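Long-range contacts in CPI (PDB 4IT7), which probably inhibits papain-like cysteine proteases as a roundworm cystatin: residues A[34-39]-A[70-75]; A[25-30]-A[103-107]; A[38-44]-A[63-69]; A[8-14]-A[45-51]; A[19-23]-A[58-62]. One frame throughout, in Å; residues are numbered along the deposited sequence.

All five contacts belong to one cystatin fold, an antiparallel sheet wrapped round the helix 17-33. Contact 5 is fully buried and almost entirely apolar, without a hydrogen bond between its segments, pressing the helix on strand 56-70; the partly buried contact 2 uses the next turns of the same helix against the edge strand 102-112, and there a salt bridge at the border joins the isoleucine packing. Contacts 3, partly buried, and 4, at the surface, are strand pairings at opposite ends of strand 38-51 and rest on backbone hydrogen bonds. Contact 1 shares Phe38 and Gln39 with contact 3 but also lies at the surface, where a lysine ammonium and backbone carbonyls replace apolar packing.

Contact 1: A[34-39]-A[70-75]; sequences SNDLFQ and RKNETS
Residues 34-39 leave helix 17-33 and enter strand 38-51, while 70-75 leave strand 56-70 through a type I turn from Arg70 to Glu73. The two backbones meet as an antiparallel non-hydrogen-bonded pair, Phe38 with Arg70, their CA atoms 4.3 Å apart and their side chains diverging. Next to it, Lys71 N donates to Leu37 O at 2.6 Å. Lys71 buries the most surface: with chi1 m, chi2 t, chi3 off-well (-145°) and chi4 t, its chain runs back along residues 34-39, passing CG 4.0 Å from Gln39 N, and brings NZ to Asp36 O at 2.7 Å, a hydrogen bond; NZ also bonds Asn31 O of the helix. An ST turn and an Asx turn shape the incoming loop. In the first, Ser34, chi1 t, accepts Asp36 N on OG at 3.1 Å; in the second, Asp36, also t, accepts Phe38 N on OD1 at 3.0 Å. Leu37, with chi1 near -98°, carries CD1 to 3.2 Å from Asn72 ND2. Gln39, m at chi1 and off-well at chi2 (-116°), has OE1 4.0 Å from Lys71 CG. Within 70-75, Arg70, t at chi1 and chi2, places NH2 2.9 Å from Glu73 OE1, a salt bridge of charges alone. In this cystatin fold the contact ties the helix-to-strand connection to the turn after strand 56-70, and main-chain carbonyls of Asp36 and Asn31 satisfy the lysine ammonium.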
# COMPACT_ATOMS: atom_id res chain seq x y z
N SER A 34 1.87 7.26 9.16
CA SER A 34 1.06 8.45 8.85
C SER A 34 0.75 9.26 10.13
O SER A 34 0.48 8.66 11.18
CB SER A 34 -0.23 8.00 8.17
OG SER A 34 -1.25 8.97 8.26
N ASN A 35 0.83 10.59 10.04
CA ASN A 35 0.37 11.51 11.14
C ASN A 35 -1.12 11.48 11.45
O ASN A 35 -1.56 12.01 12.48
CB ASN A 35 0.71 12.96 10.83
CG ASN A 35 2.17 13.25 11.00
OD1 ASN A 35 2.82 12.82 11.98
ND2 ASN A 35 2.71 13.98 10.05
N ASP A 36 -1.90 10.92 10.54
CA ASP A 36 -3.35 10.89 10.67
C ASP A 36 -3.71 10.06 11.92
O ASP A 36 -3.04 9.09 12.22
CB ASP A 36 -3.92 10.28 9.41
CG ASP A 36 -5.35 10.70 9.14
OD1 ASP A 36 -6.18 10.76 10.09
OD2 ASP A 36 -5.65 10.96 7.96
N LEU A 37 -4.72 10.47 12.67
CA LEU A 37 -5.21 9.70 13.81
C LEU A 37 -6.07 8.52 13.38
O LEU A 37 -6.29 7.58 14.15
CB LEU A 37 -6.07 10.61 14.73
CG LEU A 37 -5.42 11.25 15.99
CD1 LEU A 37 -5.01 10.19 17.00
CD2 LEU A 37 -4.22 12.14 15.67
N PHE A 38 -6.63 8.61 12.18
CA PHE A 38 -7.60 7.59 11.70
C PHE A 38 -6.91 6.66 10.67
O PHE A 38 -6.15 7.13 9.81
CB PHE A 38 -8.81 8.27 11.03
CG PHE A 38 -9.72 8.98 12.00
CD1 PHE A 38 -10.89 8.36 12.44
CD2 PHE A 38 -9.42 10.27 12.47
CE1 PHE A 38 -11.74 9.00 13.35
CE2 PHE A 38 -10.27 10.91 13.39
CZ PHE A 38 -11.43 10.26 13.82
N GLN A 39 -7.17 5.36 10.80
CA GLN A 39 -6.75 4.37 9.84
C GLN A 39 -7.26 4.70 8.46
O GLN A 39 -8.38 5.23 8.32
CB GLN A 39 -7.36 3.02 10.18
CG GLN A 39 -7.21 2.70 11.64
CD GLN A 39 -6.34 1.49 11.86
OE1 GLN A 39 -5.13 1.48 11.54
NE2 GLN A 39 -6.96 0.45 12.41
N ARG A 70 -10.11 4.70 14.65
CA ARG A 70 -9.07 5.52 15.19
C ARG A 70 -7.89 4.66 15.41
O ARG A 70 -8.03 3.53 15.78
CB ARG A 70 -9.53 6.23 16.46
CG ARG A 70 -8.54 7.25 16.97
CD ARG A 70 -9.03 8.19 18.07
NE ARG A 70 -9.48 7.50 19.27
CZ ARG A 70 -10.75 7.28 19.57
NH1 ARG A 70 -11.72 7.69 18.78
NH2 ARG A 70 -11.06 6.64 20.67
N LYS A 71 -6.71 5.19 15.14
CA LYS A 71 -5.45 4.50 15.40
C LYS A 71 -5.22 4.31 16.90
O LYS A 71 -4.46 3.48 17.31
CB LYS A 71 -4.27 5.25 14.77
CG LYS A 71 -4.04 4.94 13.30
CD LYS A 71 -2.77 5.54 12.76
CE LYS A 71 -2.92 5.97 11.35
NZ LYS A 71 -1.93 6.97 10.97
N ASN A 72 -5.87 5.12 17.71
CA ASN A 72 -5.72 5.05 19.15
C ASN A 72 -6.62 4.04 19.78
O ASN A 72 -6.97 4.15 20.91
CB ASN A 72 -5.93 6.42 19.78
CG ASN A 72 -4.71 7.28 19.66
OD1 ASN A 72 -3.62 6.76 19.47
ND2 ASN A 72 -4.87 8.56 19.74
N GLU A 73 -7.01 3.04 19.01
CA GLU A 73 -7.99 2.09 19.47
C GLU A 73 -7.69 0.67 19.09
O GLU A 73 -6.58 0.29 18.84
CB GLU A 73 -9.34 2.42 18.88
CG GLU A 73 -10.22 3.22 19.80
CD GLU A 73 -11.60 3.45 19.23
OE1 GLU A 73 -11.90 4.58 18.87
OE2 GLU A 73 -12.38 2.50 19.15
N THR A 74 -8.74 -0.11 19.11
CA THR A 74 -8.73 -1.47 18.65
C THR A 74 -10.12 -1.81 18.18
O THR A 74 -10.94 -2.30 18.94
CB THR A 74 -8.33 -2.42 19.75
OG1 THR A 74 -6.94 -2.28 19.98
CG2 THR A 74 -8.63 -3.82 19.34
N SER A 75 -10.36 -1.54 16.91
CA SER A 75 -11.66 -1.69 16.29
C SER A 75 -12.16 -3.10 16.24
O SER A 75 -11.42 -4.03 16.04
CB SER A 75 -11.59 -1.13 14.89
OG SER A 75 -10.28 -0.79 14.58

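Contact 2: A[25-30]-A[103-107]; sequences KALQRI and EEITI
Ile105, Ile107 and Arg29 bury the most surface where helix 25-30 crosses strand 103-107, the axes 8.9 Å apart at -57°. Ala26 and Ile105 (CA-CA 6.6 Å) and Ile30 and Ile107 (6.9 Å) set the register. Glu103, Ile105 and Ile107 point CB at the helix. Ile105, m then t, reaches Lys25 CB with CD1 at 3.7 Å and Ala26 CB with CG2 at 4.2 Å; its CD1 also lies over one face of the Arg29 guanidinium, 3.9 Å from NH2. Ile107 is m at both chi angles, so CD1 comes 3.6 Å from Ile30 CG1 and 3.8 Å from Ala26 O. Arg29 curls back, chi2 p, giving weak bonds from NH1 and NE to Lys25 O at 3.0 and 3.1 Å. Toward solvent Lys25 NZ bridges Glu103 OE1 and OE2, each at 2.9 Å. This is the helix-on-sheet packing of the cystatin fold at its edge strand; its chemistry implies an apolar interior bordered by charge.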
# COMPACT_ATOMS: atom_id res chain seq x y z
N LYS A 25 0.25 -5.06 2.95
CA LYS A 25 1.38 -4.78 3.81
C LYS A 25 1.76 -3.34 3.65
O LYS A 25 2.16 -2.69 4.64
CB LYS A 25 2.58 -5.70 3.54
CG LYS A 25 2.45 -7.12 4.11
CD LYS A 25 3.73 -7.98 3.90
CE LYS A 25 3.77 -8.61 2.51
NZ LYS A 25 4.97 -9.47 2.20
N ALA A 26 1.63 -2.80 2.43
CA ALA A 26 2.00 -1.40 2.21
C ALA A 26 1.00 -0.48 2.96
O ALA A 26 1.39 0.57 3.51
CB ALA A 26 2.03 -1.07 0.72
N LEU A 27 -0.27 -0.91 3.06
CA LEU A 27 -1.26 -0.19 3.84
C LEU A 27 -0.90 -0.12 5.33
O LEU A 27 -0.94 0.96 5.90
CB LEU A 27 -2.68 -0.79 3.68
CG LEU A 27 -3.73 0.13 4.37
CD1 LEU A 27 -3.99 1.45 3.62
CD2 LEU A 27 -5.01 -0.64 4.63
N GLN A 28 -0.58 -1.27 5.95
CA GLN A 28 -0.14 -1.27 7.33
C GLN A 28 1.02 -0.32 7.53
O GLN A 28 1.08 0.41 8.51
CB GLN A 28 0.28 -2.65 7.69
CG GLN A 28 -0.84 -3.62 7.95
CD GLN A 28 -0.27 -4.89 8.53
OE1 GLN A 28 0.75 -5.39 8.06
NE2 GLN A 28 -0.88 -5.40 9.60
N ARG A 29 1.93 -0.29 6.58
CA ARG A 29 3.02 0.66 6.65
C ARG A 29 2.55 2.12 6.54
O ARG A 29 3.00 2.99 7.25
CB ARG A 29 4.01 0.31 5.53
CG ARG A 29 5.44 0.06 5.95
CD ARG A 29 5.69 -1.30 6.63
NE ARG A 29 4.60 -2.27 6.56
CZ ARG A 29 4.75 -3.60 6.65
NH1 ARG A 29 3.69 -4.42 6.61
NH2 ARG A 29 5.98 -4.13 6.80
N ILE A 30 1.65 2.42 5.61
CA ILE A 30 1.13 3.79 5.49
C ILE A 30 0.49 4.18 6.82
O ILE A 30 0.81 5.20 7.37
CB ILE A 30 0.08 3.89 4.34
CG1 ILE A 30 0.75 3.61 2.99
CG2 ILE A 30 -0.65 5.24 4.39
CD1 ILE A 30 -0.22 3.31 1.85
N GLU A 103 12.93 -7.88 2.92
CA GLU A 103 11.78 -7.26 2.26
C GLU A 103 11.62 -5.89 2.82
O GLU A 103 11.29 -5.75 3.99
CB GLU A 103 10.51 -8.08 2.43
CG GLU A 103 9.25 -7.37 2.01
CD GLU A 103 8.00 -8.19 2.28
OE1 GLU A 103 7.18 -7.81 3.13
OE2 GLU A 103 7.85 -9.26 1.67
N GLU A 104 11.89 -4.89 1.99
CA GLU A 104 11.81 -3.51 2.37
C GLU A 104 10.65 -2.78 1.63
O GLU A 104 10.64 -2.68 0.38
CB GLU A 104 13.14 -2.84 2.08
CG GLU A 104 13.09 -1.31 2.03
CD GLU A 104 14.45 -0.67 1.71
OE1 GLU A 104 15.32 -0.67 2.61
OE2 GLU A 104 14.66 -0.16 0.58
N ILE A 105 9.68 -2.27 2.41
CA ILE A 105 8.55 -1.49 1.85
C ILE A 105 8.78 0.02 2.06
O ILE A 105 8.86 0.48 3.19
CB ILE A 105 7.21 -1.94 2.48
CG1 ILE A 105 6.92 -3.36 2.05
CG2 ILE A 105 6.06 -1.05 2.03
CD1 ILE A 105 5.86 -4.03 2.88
N THR A 106 8.89 0.77 0.96
CA THR A 106 9.10 2.21 0.97
C THR A 106 7.84 2.93 0.50
O THR A 106 7.39 2.72 -0.62
CB THR A 106 10.22 2.57 -0.01
OG1 THR A 106 11.43 1.94 0.43
CG2 THR A 106 10.42 4.05 -0.09
N ILE A 107 7.25 3.76 1.35
CA ILE A 107 6.16 4.66 0.88
C ILE A 107 6.82 5.84 0.24
O ILE A 107 7.46 6.60 0.94
CB ILE A 107 5.26 5.21 1.99
CG1 ILE A 107 4.87 4.13 3.01
CG2 ILE A 107 4.05 5.93 1.35
CD1 ILE A 107 4.19 2.91 2.42

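Contact 3: A[38-44]-A[63-69]; sequences FQQTIVK and LIAPTSC
The antiparallel hairpin of strands 38-51 and 56-70, the first long pair of the cystatin sheet around the helix, is joined here by residues 38-44 and 63-69. The strand axes lie 4.4 Å apart at 144°. Thr41 and Ala65 form a hydrogen-bonded pair, N to O at 2.8 Å in both directions; Gln40-Pro66 and Ile42-Ile64 are non-hydrogen-bonded pairs, each with CA atoms 4.4 Å apart. Beyond them the register slips by one at a classic beta bulge: Val43 N (2.7 Å) and Lys44 N (3.3 Å) both donate to Leu63 O, and Leu63 N returns a bond to Lys44 O at 2.8 Å. Val43, with helical phi/psi of -78/-57° and chi1 t, lays CG1 3.7 Å from Leu63 CD2 and CG2 3.7 Å from Ala65 CB. Ile42 (chi1 m) and Ile64 (chi1 p) share the helix-facing side, where Ile42 meets Ala23 and Leu27, and Ile64 meets Ile30. At the far end Gln39 N donates to Cys69 O at 2.8 Å, and Cys69 is disulfide-bonded to Cys79. Thr67, chi1 p, gives Gln39 O both N (3.0 Å) and OG1 (2.9 Å), while the same OG1 accepts Cys69 N at 3.1 Å in an ST turn.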
# COMPACT_ATOMS: atom_id res chain seq x y z
N PHE A 38 -6.63 8.61 12.18
CA PHE A 38 -7.60 7.59 11.70
C PHE A 38 -6.91 6.66 10.67
O PHE A 38 -6.15 7.13 9.81
CB PHE A 38 -8.81 8.27 11.03
CG PHE A 38 -9.72 8.98 12.00
CD1 PHE A 38 -10.89 8.36 12.44
CD2 PHE A 38 -9.42 10.27 12.47
CE1 PHE A 38 -11.74 9.00 13.35
CE2 PHE A 38 -10.27 10.91 13.39
CZ PHE A 38 -11.43 10.26 13.82
N GLN A 39 -7.17 5.36 10.80
CA GLN A 39 -6.75 4.37 9.84
C GLN A 39 -7.26 4.70 8.46
O GLN A 39 -8.38 5.23 8.32
CB GLN A 39 -7.36 3.02 10.18
CG GLN A 39 -7.21 2.70 11.64
CD GLN A 39 -6.34 1.49 11.86
OE1 GLN A 39 -5.13 1.48 11.54
NE2 GLN A 39 -6.96 0.45 12.41
N GLN A 40 -6.44 4.37 7.46
CA GLN A 40 -6.81 4.48 6.06
C GLN A 40 -7.07 3.07 5.55
O GLN A 40 -6.61 2.08 6.13
CB GLN A 40 -5.69 5.15 5.25
CG GLN A 40 -5.19 6.51 5.74
CD GLN A 40 -6.34 7.50 5.94
OE1 GLN A 40 -6.91 8.01 4.97
NE2 GLN A 40 -6.69 7.74 7.20
N THR A 41 -7.83 2.96 4.46
CA THR A 41 -8.11 1.68 3.90
C THR A 41 -7.85 1.79 2.41
O THR A 41 -7.79 2.91 1.86
CB THR A 41 -9.53 1.19 4.20
OG1 THR A 41 -9.65 -0.17 3.79
CG2 THR A 41 -10.60 1.99 3.46
N ILE A 42 -7.62 0.64 1.78
CA ILE A 42 -7.38 0.62 0.35
C ILE A 42 -8.77 0.63 -0.30
O ILE A 42 -9.61 -0.20 0.01
CB ILE A 42 -6.57 -0.60 -0.12
CG1 ILE A 42 -5.09 -0.55 0.34
CG2 ILE A 42 -6.54 -0.72 -1.64
CD1 ILE A 42 -4.58 -1.98 0.56
N VAL A 43 -8.99 1.59 -1.17
CA VAL A 43 -10.13 1.51 -2.09
C VAL A 43 -9.80 0.55 -3.25
O VAL A 43 -10.49 -0.47 -3.48
CB VAL A 43 -10.48 2.93 -2.58
CG1 VAL A 43 -11.62 2.90 -3.61
CG2 VAL A 43 -10.88 3.75 -1.36
N LYS A 44 -8.71 0.85 -3.96
CA LYS A 44 -8.25 -0.08 -4.97
C LYS A 44 -6.75 0.03 -5.26
O LYS A 44 -6.11 1.11 -5.12
CB LYS A 44 -9.03 0.11 -6.28
CG LYS A 44 -8.79 1.45 -6.99
CD LYS A 44 -9.29 1.41 -8.42
CE LYS A 44 -10.59 0.61 -8.52
NZ LYS A 44 -11.34 0.95 -9.76
N LEU A 63 -5.05 3.52 -4.18
CA LEU A 63 -6.03 4.55 -3.90
C LEU A 63 -6.56 4.25 -2.51
O LEU A 63 -7.14 3.15 -2.28
CB LEU A 63 -7.18 4.48 -4.93
CG LEU A 63 -8.35 5.42 -4.65
CD1 LEU A 63 -7.87 6.86 -4.64
CD2 LEU A 63 -9.48 5.17 -5.68
N ILE A 64 -6.40 5.19 -1.57
CA ILE A 64 -6.77 4.92 -0.18
C ILE A 64 -7.77 5.95 0.33
O ILE A 64 -7.76 7.11 -0.14
CB ILE A 64 -5.52 4.80 0.77
CG1 ILE A 64 -4.91 6.17 1.05
CG2 ILE A 64 -4.45 3.83 0.17
CD1 ILE A 64 -4.03 6.20 2.28
N ALA A 65 -8.60 5.54 1.29
CA ALA A 65 -9.58 6.44 1.91
C ALA A 65 -9.54 6.39 3.43
O ALA A 65 -9.26 5.34 3.96
CB ALA A 65 -11.01 6.13 1.43
N PRO A 66 -9.91 7.51 4.12
CA PRO A 66 -9.99 7.45 5.59
C PRO A 66 -11.12 6.56 6.02
O PRO A 66 -12.04 6.35 5.25
CB PRO A 66 -10.22 8.90 6.00
CG PRO A 66 -10.83 9.55 4.80
CD PRO A 66 -10.23 8.86 3.61
N THR A 67 -11.01 5.99 7.21
CA THR A 67 -12.09 5.20 7.82
C THR A 67 -12.43 5.92 9.10
O THR A 67 -11.83 6.97 9.39
CB THR A 67 -11.67 3.74 8.18
OG1 THR A 67 -10.71 3.76 9.26
CG2 THR A 67 -11.09 2.98 6.93
N SER A 68 -13.35 5.37 9.90
CA SER A 68 -13.58 5.95 11.22
C SER A 68 -12.88 5.17 12.35
O SER A 68 -13.11 5.41 13.54
CB SER A 68 -15.06 6.09 11.47
OG SER A 68 -15.58 4.81 11.73
N CYS A 69 -12.03 4.25 11.98
CA CYS A 69 -11.26 3.50 12.91
C CYS A 69 -10.11 4.36 13.37
O CYS A 69 -9.27 4.72 12.60
CB CYS A 69 -10.80 2.20 12.27
SG CYS A 69 -12.10 0.97 12.07

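Contact 4: A[8-14]-A[45-51]; sequences GFSTKDV and VISAKTQ
Strand 45-51 runs antiparallel to the N-terminal residues 8-14, whose end-to-end direction lies 155° from its own, and its contacts begin with Val45. This residue (chi1 t) sets its CB 3.9 Å from Val14 CB, beside helix residue Ala23. Ile46 and Ser47 lead away, both facing Glu61 in a classic beta bulge; Val14, chi1 m, packs CG1 3.9 Å from Ser47 CA. Ala48 follows, its CB 4.4 Å from Val14 CG1. Ala48 O accepts Lys12 N at 2.9 Å, and a water bridges the backbones, donating to Lys12 O at 2.6 Å and accepting from Ala48 N at 3.1 Å. Lys12 itself turns its ammonium to Asp16 in a salt bridge. Lys49 pairs with Thr11 as a non-hydrogen-bonded pair, CA atoms 4.4 Å apart; with chi1 p and the rest t, it lays its end over the Phe9 ring, CE 3.9 Å and NZ 4.4 Å from the centroid, CH-pi and cation-pi together. Thr50 forms the hydrogen-bonded pair with Ser10, Ser10 N to Thr50 O at 2.8 Å and Thr50 N to Ser10 O at 3.0 Å. Gln51, chi1 p and chi2 t, covers the opposite face of the Phe9 ring (chi1 m), CG 3.8 Å from the centroid. An edge strand beside the first hairpin marks the cystatin fold, whose N-terminal segment and QxVxG loop, here QVVAG from Gln51, probably help form the protease-binding edge.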
# COMPACT_ATOMS: atom_id res chain seq x y z
N GLY A 8 14.04 -3.10 -17.20
CA GLY A 8 12.93 -2.15 -17.11
C GLY A 8 11.69 -2.80 -16.52
O GLY A 8 11.63 -4.03 -16.31
N PHE A 9 10.71 -1.97 -16.24
CA PHE A 9 9.51 -2.42 -15.56
C PHE A 9 8.53 -3.18 -16.42
O PHE A 9 8.41 -2.91 -17.59
CB PHE A 9 8.81 -1.23 -14.93
CG PHE A 9 9.46 -0.77 -13.66
CD1 PHE A 9 9.07 -1.31 -12.43
CD2 PHE A 9 10.47 0.18 -13.70
CE1 PHE A 9 9.67 -0.88 -11.27
CE2 PHE A 9 11.06 0.62 -12.53
CZ PHE A 9 10.66 0.08 -11.31
N SER A 10 7.81 -4.12 -15.82
CA SER A 10 6.74 -4.80 -16.52
C SER A 10 5.39 -4.83 -15.74
O SER A 10 5.34 -5.18 -14.56
CB SER A 10 7.18 -6.20 -16.97
OG SER A 10 6.77 -7.20 -16.05
N THR A 11 4.32 -4.42 -16.43
CA THR A 11 2.98 -4.32 -15.87
C THR A 11 2.58 -5.62 -15.27
O THR A 11 2.89 -6.65 -15.77
CB THR A 11 1.95 -3.95 -16.96
OG1 THR A 11 2.21 -2.63 -17.40
CG2 THR A 11 0.53 -4.00 -16.43
N LYS A 12 1.85 -5.56 -14.17
CA LYS A 12 1.53 -6.75 -13.45
C LYS A 12 0.06 -6.58 -13.12
O LYS A 12 -0.45 -5.46 -13.12
CB LYS A 12 2.46 -6.85 -12.23
CG LYS A 12 2.62 -8.23 -11.62
CD LYS A 12 3.57 -9.13 -12.40
CE LYS A 12 4.22 -10.19 -11.51
NZ LYS A 12 3.36 -10.71 -10.40
N ASP A 13 -0.64 -7.68 -12.87
CA ASP A 13 -2.07 -7.63 -12.64
C ASP A 13 -2.42 -7.33 -11.19
O ASP A 13 -1.94 -8.01 -10.26
CB ASP A 13 -2.74 -8.91 -13.10
CG ASP A 13 -4.22 -8.90 -12.84
OD1 ASP A 13 -4.86 -7.83 -12.96
OD2 ASP A 13 -4.76 -9.95 -12.51
N VAL A 14 -3.30 -6.35 -10.99
CA VAL A 14 -3.59 -5.84 -9.65
C VAL A 14 -4.41 -6.83 -8.82
O VAL A 14 -4.64 -6.59 -7.63
CB VAL A 14 -4.22 -4.41 -9.64
CG1 VAL A 14 -3.53 -3.49 -10.63
CG2 VAL A 14 -5.70 -4.48 -9.94
N VAL A 45 -6.21 -1.09 -5.73
CA VAL A 45 -4.90 -1.05 -6.27
C VAL A 45 -5.04 -0.47 -7.69
O VAL A 45 -5.49 -1.15 -8.56
CB VAL A 45 -4.21 -2.44 -6.24
CG1 VAL A 45 -2.75 -2.27 -6.58
CG2 VAL A 45 -4.35 -3.13 -4.88
N ILE A 46 -4.61 0.77 -7.90
CA ILE A 46 -4.69 1.42 -9.23
C ILE A 46 -3.73 0.73 -10.23
O ILE A 46 -4.15 0.34 -11.32
CB ILE A 46 -4.30 2.90 -9.11
CG1 ILE A 46 -5.29 3.63 -8.23
CG2 ILE A 46 -4.18 3.60 -10.46
CD1 ILE A 46 -4.68 4.94 -7.72
N SER A 47 -2.46 0.55 -9.87
CA SER A 47 -1.53 -0.17 -10.74
C SER A 47 -0.44 -0.95 -9.98
O SER A 47 -0.25 -0.77 -8.77
CB SER A 47 -0.89 0.81 -11.70
OG SER A 47 -0.06 1.70 -11.00
N ALA A 48 0.28 -1.80 -10.72
CA ALA A 48 1.32 -2.66 -10.16
C ALA A 48 2.30 -2.97 -11.25
O ALA A 48 1.90 -3.32 -12.35
CB ALA A 48 0.71 -3.93 -9.63
N LYS A 49 3.59 -2.86 -10.96
CA LYS A 49 4.59 -3.15 -11.96
C LYS A 49 5.87 -3.62 -11.29
O LYS A 49 6.31 -3.03 -10.29
CB LYS A 49 4.88 -1.91 -12.79
CG LYS A 49 5.48 -0.78 -11.99
CD LYS A 49 5.58 0.45 -12.86
CE LYS A 49 6.58 1.43 -12.29
NZ LYS A 49 6.82 2.54 -13.26
N THR A 50 6.48 -4.65 -11.87
CA THR A 50 7.66 -5.26 -11.28
C THR A 50 8.86 -5.19 -12.22
O THR A 50 8.73 -5.26 -13.45
CB THR A 50 7.39 -6.71 -10.83
OG1 THR A 50 7.35 -7.56 -11.97
CG2 THR A 50 6.04 -6.82 -10.11
N GLN A 51 10.03 -4.96 -11.64
CA GLN A 51 11.27 -5.13 -12.32
C GLN A 51 12.13 -6.10 -11.52
O GLN A 51 11.88 -6.38 -10.35
CB GLN A 51 11.97 -3.81 -12.54
CG GLN A 51 12.36 -3.07 -11.30
CD GLN A 51 13.40 -2.02 -11.60
OE1 GLN A 51 13.74 -1.80 -12.77
NE2 GLN A 51 13.93 -1.38 -10.56
O HOH W 1 -1.18 -2.94 -13.25

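Contact 5: A[19-23]-A[58-62]; sequences IQALA and TVLEL
Helix 19-23 lies across strand 58-62 with axes 10.0 Å apart at closest approach and a crossing angle of -68°; the nearest CA atoms are those of Ala23 and Leu60, at 7.3 Å. The strand is extended and regular, so Thr58, Leu60 and Leu62 all point CB at the helix, while Val59 and Glu61 lie on the other side. Within the helix, Ala23 N donates to Ile19 O at 2.9 Å. Leu60 takes the central place with chi1 m and chi2 t: its CD2 is 3.8 Å from Ile19 CG2 and its CD1 4.1 Å from Ala23 CB and 4.3 Å from Leu22 CB. This is the centre of the cystatin fold, where the single long helix lies in the concave side of the antiparallel sheet, strand 56-70 being flanked there by strands 38-51 and 88-97. The strand comes closest at the small Ala23, and Leu62, again m and t, brings CD2 to 3.6 Å from Ala23 CB. At the other end Ile19, m at both chi angles, approaches Thr58 CG2 with CD1 at 4.0 Å. Leu22, m then t, leans toward Ile94 of strand 88-97, its CD1 3.9 Å from Thr58 OG1.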
# COMPACT_ATOMS: atom_id res chain seq x y z
N ILE A 19 0.26 -9.64 -5.42
CA ILE A 19 0.15 -8.18 -5.46
C ILE A 19 -0.78 -7.70 -4.35
O ILE A 19 -0.42 -6.79 -3.63
CB ILE A 19 -0.29 -7.60 -6.83
CG1 ILE A 19 0.77 -7.89 -7.90
CG2 ILE A 19 -0.59 -6.09 -6.74
CD1 ILE A 19 2.16 -7.30 -7.69
N GLN A 20 -1.95 -8.34 -4.20
CA GLN A 20 -2.86 -8.03 -3.11
C GLN A 20 -2.21 -8.07 -1.70
O GLN A 20 -2.29 -7.09 -0.94
CB GLN A 20 -4.08 -8.96 -3.19
CG GLN A 20 -5.03 -8.64 -4.36
CD GLN A 20 -5.75 -7.28 -4.25
OE1 GLN A 20 -6.20 -6.89 -3.18
NE2 GLN A 20 -5.87 -6.57 -5.37
N ALA A 21 -1.55 -9.18 -1.36
CA ALA A 21 -0.76 -9.35 -0.12
C ALA A 21 0.18 -8.19 0.06
O ALA A 21 0.19 -7.55 1.12
CB ALA A 21 0.05 -10.64 -0.17
N LEU A 22 0.95 -7.88 -0.99
CA LEU A 22 1.86 -6.76 -0.88
C LEU A 22 1.16 -5.40 -0.61
O LEU A 22 1.66 -4.61 0.22
CB LEU A 22 2.76 -6.63 -2.11
CG LEU A 22 3.88 -7.63 -2.43
CD1 LEU A 22 4.66 -7.09 -3.61
CD2 LEU A 22 4.79 -8.04 -1.27
N ALA A 23 0.04 -5.12 -1.31
CA ALA A 23 -0.74 -3.87 -1.08
C ALA A 23 -1.18 -3.81 0.41
O ALA A 23 -1.08 -2.78 1.04
CB ALA A 23 -1.94 -3.77 -2.02
N THR A 58 8.76 -4.09 -6.84
CA THR A 58 7.36 -3.87 -7.19
C THR A 58 6.88 -2.46 -6.82
O THR A 58 6.98 -2.07 -5.65
CB THR A 58 6.47 -4.87 -6.46
OG1 THR A 58 6.90 -6.21 -6.74
CG2 THR A 58 5.00 -4.67 -6.87
N VAL A 59 6.35 -1.72 -7.78
CA VAL A 59 5.83 -0.37 -7.50
C VAL A 59 4.33 -0.44 -7.66
O VAL A 59 3.80 -0.91 -8.69
CB VAL A 59 6.45 0.75 -8.37
CG1 VAL A 59 5.73 2.09 -8.09
CG2 VAL A 59 7.94 0.91 -8.10
N LEU A 60 3.65 -0.02 -6.60
CA LEU A 60 2.20 -0.03 -6.54
C LEU A 60 1.70 1.38 -6.39
O LEU A 60 2.34 2.21 -5.75
CB LEU A 60 1.67 -0.89 -5.36
CG LEU A 60 2.21 -2.29 -5.10
CD1 LEU A 60 1.69 -2.82 -3.78
CD2 LEU A 60 1.83 -3.24 -6.24
N GLU A 61 0.54 1.63 -7.01
CA GLU A 61 -0.21 2.83 -6.74
C GLU A 61 -1.47 2.36 -6.09
O GLU A 61 -2.21 1.58 -6.67
CB GLU A 61 -0.59 3.55 -8.00
CG GLU A 61 0.47 4.46 -8.59
CD GLU A 61 -0.05 5.06 -9.90
OE1 GLU A 61 -0.36 4.28 -10.83
OE2 GLU A 61 -0.21 6.29 -10.00
N LEU A 62 -1.72 2.88 -4.89
CA LEU A 62 -2.87 2.52 -4.10
C LEU A 62 -3.76 3.73 -3.98
O LEU A 62 -3.28 4.85 -3.69
CB LEU A 62 -2.42 2.06 -2.69
CG LEU A 62 -1.41 0.88 -2.67
CD1 LEU A 62 -0.94 0.56 -1.25
CD2 LEU A 62 -2.02 -0.37 -3.27